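Local structure of ZYG-9 (2OF3) at residues Glu2-Asp7 and Lys48-Ser53; Thr41-Gln46 and Asp86-Trp91; Asn229-Cys234 and Ser255-Arg260. The protein plays a major part in organizing microtubules and spindle poles during mitosis and meiosis in the one-cell embryo of Caenorhabditis elegans. All blocks are in the same frame, centred on the assembly; numbering follows the deposited sequence.

Contact 1 (Glu2-Asp7 and Lys48-Ser53); sequences ELLLSD and KVSLMS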
# COMPACT_ATOMS: atom_id res chain seq x y z
N GLU A 2 -30.01 14.88 -4.33
CA GLU A 2 -28.71 14.99 -3.61
C GLU A 2 -27.82 13.74 -3.59
O GLU A 2 -28.27 12.60 -3.29
CB GLU A 2 -28.83 15.58 -2.21
CG GLU A 2 -29.16 17.09 -2.19
CD GLU A 2 -30.65 17.37 -1.88
OE1 GLU A 2 -31.40 17.73 -2.82
OE2 GLU A 2 -31.07 17.21 -0.70
N LEU A 3 -26.55 13.97 -3.91
CA LEU A 3 -25.50 12.95 -3.88
C LEU A 3 -25.33 12.46 -2.45
O LEU A 3 -25.30 13.26 -1.49
CB LEU A 3 -24.19 13.56 -4.40
CG LEU A 3 -24.14 14.22 -5.78
CD1 LEU A 3 -22.79 14.86 -6.05
CD2 LEU A 3 -24.50 13.24 -6.91
N LEU A 4 -25.21 11.16 -2.30
CA LEU A 4 -24.83 10.57 -1.04
C LEU A 4 -23.45 11.08 -0.52
O LEU A 4 -23.21 11.15 0.70
CB LEU A 4 -24.80 9.08 -1.26
CG LEU A 4 -24.60 8.23 -0.03
CD1 LEU A 4 -25.81 8.39 0.91
CD2 LEU A 4 -24.44 6.81 -0.51
N LEU A 5 -22.57 11.45 -1.45
CA LEU A 5 -21.19 11.82 -1.16
C LEU A 5 -20.85 12.92 -2.10
O LEU A 5 -21.21 12.85 -3.26
CB LEU A 5 -20.26 10.61 -1.36
CG LEU A 5 -18.79 10.84 -0.98
CD1 LEU A 5 -18.65 11.15 0.56
CD2 LEU A 5 -18.02 9.57 -1.42
N SER A 6 -20.24 14.00 -1.60
CA SER A 6 -19.95 15.19 -2.38
C SER A 6 -19.08 14.99 -3.63
O SER A 6 -18.31 14.03 -3.76
CB SER A 6 -19.26 16.23 -1.48
OG SER A 6 -17.94 15.77 -1.17
N ASP A 7 -19.16 15.95 -4.54
CA ASP A 7 -18.27 16.01 -5.68
C ASP A 7 -17.86 17.48 -5.65
O ASP A 7 -18.58 18.34 -6.16
CB ASP A 7 -19.08 15.63 -6.93
CG ASP A 7 -18.42 16.08 -8.24
OD1 ASP A 7 -17.20 16.40 -8.25
OD2 ASP A 7 -19.14 16.11 -9.28
N LYS A 48 -23.81 12.55 3.42
CA LYS A 48 -25.11 12.49 4.09
C LYS A 48 -25.07 11.71 5.43
O LYS A 48 -24.37 10.69 5.58
CB LYS A 48 -26.14 11.81 3.16
CG LYS A 48 -26.61 12.66 1.97
CD LYS A 48 -27.72 11.84 1.26
CE LYS A 48 -28.56 12.78 0.35
NZ LYS A 48 -28.12 14.18 0.68
N VAL A 49 -25.90 12.14 6.39
CA VAL A 49 -25.86 11.55 7.72
C VAL A 49 -26.19 10.08 7.69
O VAL A 49 -25.67 9.34 8.51
CB VAL A 49 -26.77 12.32 8.76
CG1 VAL A 49 -26.58 13.80 8.62
CG2 VAL A 49 -28.22 11.95 8.55
N SER A 50 -27.01 9.62 6.74
CA SER A 50 -27.29 8.16 6.70
C SER A 50 -26.10 7.35 6.30
O SER A 50 -25.93 6.25 6.82
CB SER A 50 -28.44 7.80 5.75
OG SER A 50 -28.15 8.23 4.44
N LEU A 51 -25.27 7.86 5.38
CA LEU A 51 -23.94 7.21 5.16
C LEU A 51 -23.04 7.36 6.38
O LEU A 51 -22.41 6.39 6.81
CB LEU A 51 -23.26 7.77 3.91
CG LEU A 51 -21.92 7.13 3.51
CD1 LEU A 51 -22.00 5.63 3.35
CD2 LEU A 51 -21.43 7.79 2.19
N MET A 52 -22.99 8.56 6.96
CA MET A 52 -22.20 8.78 8.18
C MET A 52 -22.55 7.83 9.32
O MET A 52 -21.64 7.32 10.01
CB MET A 52 -22.31 10.25 8.65
CG MET A 52 -21.54 11.28 7.76
SD MET A 52 -19.77 11.04 7.73
CE MET A 52 -19.37 11.56 9.37
N SER A 53 -23.86 7.62 9.56
CA SER A 53 -24.28 6.67 10.62
C SER A 53 -23.78 5.29 10.39
O SER A 53 -23.48 4.60 11.35
CB SER A 53 -25.81 6.60 10.76
OG SER A 53 -26.31 7.93 10.80
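Lys48 donates its backbone N-H to the carbonyl of Leu4, with 3.1 Å from Lys48 N to Leu4 O and an N-H...O angle of 164°, and its side chain then runs back over the chain at Leu4, Leu3 and Glu2. The long aliphatic part of a lysine suits this surface place, because it can cover a peptide while its charge stays near the solvent side. CB begins beside Leu4, with 4.1 Å from Lys48 CB to Leu4 CD1. Lys48 CG lies 3.7 Å from Leu3 O, and Lys48 CD crosses Leu4 obliquely, 4.0 Å from Leu4 CD1 and also close to its CA. Lys48 CE then comes to 3.7 Å from Glu2 O. At chi4 of Lys48 (-9°) the chain is bent so that NZ nearly eclipses CG, and NZ ends near the CB of Glu2. The charged tips do not pair: Glu2 OE2 stays 4.4 Å from Lys48 NZ, and Glu2 is poorly ordered, so any attraction between them is probably diffuse.

TOG domains are arrays of paired helices of the HEAT type, and here the irregular N-terminal peptide is laid against the start of helix 49-55, with Lys48 as its N-cap residue. Apolar packing adds to the backbone bond. Leu4 CG is anti to its backbone N (chi1 -172°), and the side chain crosses that of Leu51 at about a right angle, with 3.9 Å between Leu4 CG and Leu51 CD2. Leu4 CD1 also reaches Leu51 CB. Leucine is apt on both sides: Leu51 is buried and extends to Ala66 and Leu70 of helix 60-76, the helix on which Leu4 meets Ser69.

Contact 2 (Thr41-Gln46 and Asp86-Trp91); sequences TLLGNQ and DLLLKW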
# COMPACT_ATOMS: atom_id res chain seq x y z
N THR A 41 -15.23 14.29 11.42
CA THR A 41 -15.48 15.70 11.12
C THR A 41 -15.26 16.00 9.65
O THR A 41 -16.10 16.66 9.04
CB THR A 41 -14.55 16.61 11.95
OG1 THR A 41 -14.92 16.48 13.33
CG2 THR A 41 -14.63 18.09 11.57
N LEU A 42 -14.17 15.53 9.07
CA LEU A 42 -13.88 15.83 7.64
C LEU A 42 -14.92 15.15 6.73
O LEU A 42 -15.42 15.74 5.76
CB LEU A 42 -12.46 15.35 7.28
CG LEU A 42 -11.37 16.19 7.94
CD1 LEU A 42 -9.99 15.54 7.65
CD2 LEU A 42 -11.40 17.62 7.46
N LEU A 43 -15.24 13.91 7.03
CA LEU A 43 -16.21 13.19 6.20
C LEU A 43 -17.64 13.73 6.43
O LEU A 43 -18.46 13.75 5.49
CB LEU A 43 -16.13 11.66 6.47
CG LEU A 43 -15.34 10.74 5.55
CD1 LEU A 43 -15.34 9.29 6.16
CD2 LEU A 43 -15.86 10.76 4.10
N GLY A 44 -17.93 14.19 7.66
CA GLY A 44 -19.21 14.83 7.94
C GLY A 44 -19.50 16.03 7.08
O GLY A 44 -20.67 16.31 6.81
N ASN A 45 -18.46 16.72 6.61
CA ASN A 45 -18.65 17.85 5.70
C ASN A 45 -18.90 17.41 4.25
O ASN A 45 -19.13 18.27 3.39
CB ASN A 45 -17.42 18.79 5.77
CG ASN A 45 -17.29 19.52 7.12
OD1 ASN A 45 -18.31 19.80 7.81
ND2 ASN A 45 -16.05 19.86 7.49
N GLN A 46 -18.83 16.10 3.98
CA GLN A 46 -18.89 15.55 2.59
C GLN A 46 -20.00 14.52 2.31
O GLN A 46 -20.41 14.34 1.17
CB GLN A 46 -17.53 14.88 2.20
CG GLN A 46 -16.29 15.75 2.42
CD GLN A 46 -16.38 17.12 1.78
OE1 GLN A 46 -17.12 17.34 0.79
NE2 GLN A 46 -15.65 18.07 2.35
N ASP A 86 -9.15 10.53 -0.55
CA ASP A 86 -8.28 10.58 0.61
C ASP A 86 -9.01 10.16 1.89
O ASP A 86 -8.46 9.44 2.71
CB ASP A 86 -7.62 11.98 0.72
CG ASP A 86 -8.64 13.13 0.91
OD1 ASP A 86 -9.61 13.22 0.09
OD2 ASP A 86 -8.49 13.98 1.86
N LEU A 87 -10.26 10.57 2.06
CA LEU A 87 -11.01 10.27 3.30
C LEU A 87 -11.53 8.87 3.28
O LEU A 87 -11.59 8.22 4.33
CB LEU A 87 -12.19 11.25 3.45
CG LEU A 87 -11.80 12.75 3.49
CD1 LEU A 87 -13.07 13.67 3.50
CD2 LEU A 87 -10.92 13.04 4.71
N LEU A 88 -11.91 8.39 2.09
CA LEU A 88 -12.40 7.00 1.97
C LEU A 88 -11.30 6.02 2.20
O LEU A 88 -11.51 5.05 2.92
CB LEU A 88 -13.07 6.78 0.62
CG LEU A 88 -14.37 7.57 0.41
CD1 LEU A 88 -14.86 7.32 -1.01
CD2 LEU A 88 -15.47 7.30 1.49
N LEU A 89 -10.11 6.28 1.67
CA LEU A 89 -8.98 5.40 1.91
C LEU A 89 -8.58 5.41 3.37
O LEU A 89 -8.26 4.35 3.92
CB LEU A 89 -7.80 5.72 0.96
CG LEU A 89 -8.11 5.45 -0.54
CD1 LEU A 89 -6.96 6.05 -1.36
CD2 LEU A 89 -8.22 3.95 -0.85
N LYS A 90 -8.67 6.54 4.05
CA LYS A 90 -8.40 6.57 5.51
C LYS A 90 -9.39 5.71 6.33
O LYS A 90 -9.00 4.97 7.27
CB LYS A 90 -8.40 8.01 6.02
CG LYS A 90 -7.14 8.81 5.63
CD LYS A 90 -7.30 10.24 6.09
CE LYS A 90 -5.99 10.95 6.12
NZ LYS A 90 -5.47 11.10 4.71
N TRP A 91 -10.67 5.84 6.02
CA TRP A 91 -11.69 4.98 6.63
C TRP A 91 -11.39 3.50 6.40
O TRP A 91 -11.53 2.70 7.31
CB TRP A 91 -13.07 5.37 6.08
CG TRP A 91 -14.17 4.59 6.75
CD1 TRP A 91 -14.82 4.92 7.91
CD2 TRP A 91 -14.71 3.30 6.31
NE1 TRP A 91 -15.75 3.93 8.21
CE2 TRP A 91 -15.71 2.93 7.25
CE3 TRP A 91 -14.45 2.44 5.21
CZ2 TRP A 91 -16.48 1.72 7.13
CZ3 TRP A 91 -15.21 1.24 5.07
CH2 TRP A 91 -16.21 0.89 6.05
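Leu87 points toward the last turn of helix 33-44 and the loop that follows, and meets three side chains, mainly through different atoms. Its CB lies 3.8 Å from Leu43 CD2 as the two leucines slide past each other in opposite directions. CD2 approaches Leu42, crossing it at about a right angle, with 3.8 Å between Leu87 CD2 and Leu42 CB. The other methyl, Leu87 CD1, sits 4.0 Å from Gln46 CG. Leu43 has a chi1 of -99°, well off a staggered position, and this places its CG against Leu87 CB; its CD2 also nears Leu88 CD2, at 4.4 Å.

Further out, Leu39 and Arg14 also touch Leu87, while Leu43 leans on Phe56 and Leu88 on Leu5. Gln46 suits this buried place because its aliphatic CG can face a leucine while its amide turns to polar partners: OE1 accepts from Ser6 and Asn8, and NE2 binds Asp10.

No hydrogen bond joins the two segments, so they are held by the fit of branched apolar groups, and the buried amide of Gln46 is satisfied by Ser6, Asn8 and the start of helix 10-19 rather than across the interface.

Contact 3 (Asn229-Cys234 and Ser255-Arg260); sequences NVLVAC and SLVEER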
# COMPACT_ATOMS: atom_id res chain seq x y z
N ASN A 229 16.00 -13.47 -4.93
CA ASN A 229 15.57 -13.03 -6.25
C ASN A 229 15.62 -11.52 -6.55
O ASN A 229 15.82 -11.13 -7.69
CB ASN A 229 14.20 -13.63 -6.62
CG ASN A 229 14.25 -15.11 -6.90
OD1 ASN A 229 13.24 -15.81 -6.80
ND2 ASN A 229 15.38 -15.60 -7.26
N VAL A 230 15.49 -10.69 -5.54
CA VAL A 230 15.77 -9.26 -5.68
C VAL A 230 17.24 -9.02 -6.09
O VAL A 230 17.52 -8.27 -7.05
CB VAL A 230 15.39 -8.44 -4.34
CG1 VAL A 230 15.95 -6.98 -4.37
CG2 VAL A 230 13.83 -8.40 -4.07
N LEU A 231 18.20 -9.66 -5.42
CA LEU A 231 19.62 -9.46 -5.70
C LEU A 231 20.04 -9.97 -7.06
O LEU A 231 20.86 -9.32 -7.75
CB LEU A 231 20.47 -10.11 -4.60
CG LEU A 231 20.27 -9.56 -3.20
CD1 LEU A 231 21.14 -10.36 -2.28
CD2 LEU A 231 20.64 -8.08 -3.09
N VAL A 232 19.47 -11.09 -7.48
CA VAL A 232 19.62 -11.63 -8.86
C VAL A 232 19.05 -10.70 -9.94
O VAL A 232 19.64 -10.57 -11.03
CB VAL A 232 18.91 -13.01 -8.99
CG1 VAL A 232 18.90 -13.51 -10.43
CG2 VAL A 232 19.56 -14.05 -8.07
N ALA A 233 17.88 -10.10 -9.67
CA ALA A 233 17.27 -9.13 -10.59
C ALA A 233 18.19 -7.90 -10.74
O ALA A 233 18.36 -7.39 -11.85
CB ALA A 233 15.87 -8.71 -10.10
N CYS A 234 18.79 -7.46 -9.64
CA CYS A 234 19.79 -6.36 -9.63
C CYS A 234 21.03 -6.76 -10.44
O CYS A 234 21.49 -6.04 -11.33
CB CYS A 234 20.22 -6.06 -8.21
SG CYS A 234 19.03 -5.18 -7.16
N SER A 255 26.86 -17.59 -1.40
CA SER A 255 26.84 -18.78 -2.30
C SER A 255 25.48 -19.12 -2.84
O SER A 255 25.37 -19.55 -4.00
CB SER A 255 27.34 -20.06 -1.64
OG SER A 255 28.34 -19.76 -0.72
N LEU A 256 24.45 -18.98 -1.99
CA LEU A 256 23.07 -19.19 -2.46
C LEU A 256 22.73 -18.20 -3.57
O LEU A 256 22.16 -18.55 -4.59
CB LEU A 256 22.06 -19.06 -1.30
CG LEU A 256 22.23 -20.08 -0.17
CD1 LEU A 256 21.50 -19.61 1.07
CD2 LEU A 256 21.80 -21.47 -0.65
N VAL A 257 23.05 -16.93 -3.37
CA VAL A 257 22.81 -15.95 -4.44
C VAL A 257 23.61 -16.30 -5.71
O VAL A 257 23.03 -16.28 -6.81
CB VAL A 257 23.06 -14.51 -3.95
CG1 VAL A 257 22.87 -13.50 -5.08
CG2 VAL A 257 22.11 -14.21 -2.76
N GLU A 258 24.91 -16.66 -5.58
CA GLU A 258 25.74 -17.04 -6.76
C GLU A 258 25.18 -18.21 -7.53
O GLU A 258 25.18 -18.21 -8.75
CB GLU A 258 27.19 -17.34 -6.36
CG GLU A 258 28.03 -16.15 -5.87
CD GLU A 258 29.33 -16.59 -5.10
OE1 GLU A 258 29.40 -17.76 -4.66
OE2 GLU A 258 30.27 -15.77 -4.91
N GLU A 259 24.70 -19.23 -6.82
CA GLU A 259 24.08 -20.41 -7.41
C GLU A 259 22.77 -20.07 -8.15
O GLU A 259 22.49 -20.61 -9.22
CB GLU A 259 23.83 -21.47 -6.29
CG GLU A 259 23.32 -22.87 -6.78
CD GLU A 259 24.27 -23.48 -7.87
OE1 GLU A 259 25.50 -23.28 -7.76
OE2 GLU A 259 23.79 -24.11 -8.85
N ARG A 260 21.96 -19.18 -7.57
CA ARG A 260 20.74 -18.72 -8.25
C ARG A 260 21.08 -18.00 -9.57
O ARG A 260 20.42 -18.24 -10.59
CB ARG A 260 19.93 -17.79 -7.34
CG ARG A 260 18.52 -17.40 -7.86
CD ARG A 260 17.55 -18.57 -8.07
NE ARG A 260 17.34 -19.36 -6.86
CZ ARG A 260 16.53 -19.04 -5.84
NH1 ARG A 260 15.77 -17.96 -5.84
NH2 ARG A 260 16.43 -19.87 -4.81
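This is a helix-to-helix packing contact near the C-terminal end of the helical array, where helix 251-264 lies across helix 221-238. The short segments' axes approach to 9.6 Å at an angle of 55° between their N-to-C directions. The inner part is apolar: Leu231 and Val257 cross at about a right angle, with Leu231 CD1 4.0 Å from Val257 CG2. Both are buried, and both also touch Val216, while helix 241-246 reaches them through Met242 and Trp243; a compact, branched valine fits this spot between neighbours.

Toward the outer side Arg260 takes over. Its CG, anti to the backbone N (chi1 -171°), comes to 3.5 Å from Val232 CG2, so the aliphatic base of the arginine continues the valine packing. The chain bends at chi2 and chi3, and the guanidinium lies beside Asn229. The carboxamide carbon CG of Asn229 lies in the guanidinium plane at its edge, 3.4 Å from Arg260 NH1, and the amide and guanidinium planes are turned 59° apart. An alanine at Arg260 would probably leave Val232 CG2 without its closest partner across the helices and the amide of Asn229 without the guanidinium beside it. The contact thus grades from purely apolar inside to polar at its margin, where one long side chain serves both characters.

How the contacts relate
From the N terminus, Glu2-Asp7 meets Lys48-Ser53, and contact 1 closes a loop holding helices 10-19 and 33-44. Contact 2 opens within that loop, at Thr41-Gln46, and closes beyond it at Asp86-Trp91; the two therefore cross, binding the leading peptide, helices 33-44 and 49-55, and helix 85-95 together. They also touch directly, Met52 CE packing 3.5 Å from Gly44 N. Contact 3 comes later in series, closing a short loop around helix 241-246. Its centre is about 52 Å from that of contact 1 and about 44 Å from that of contact 2, on the opposite side of the chain's centre.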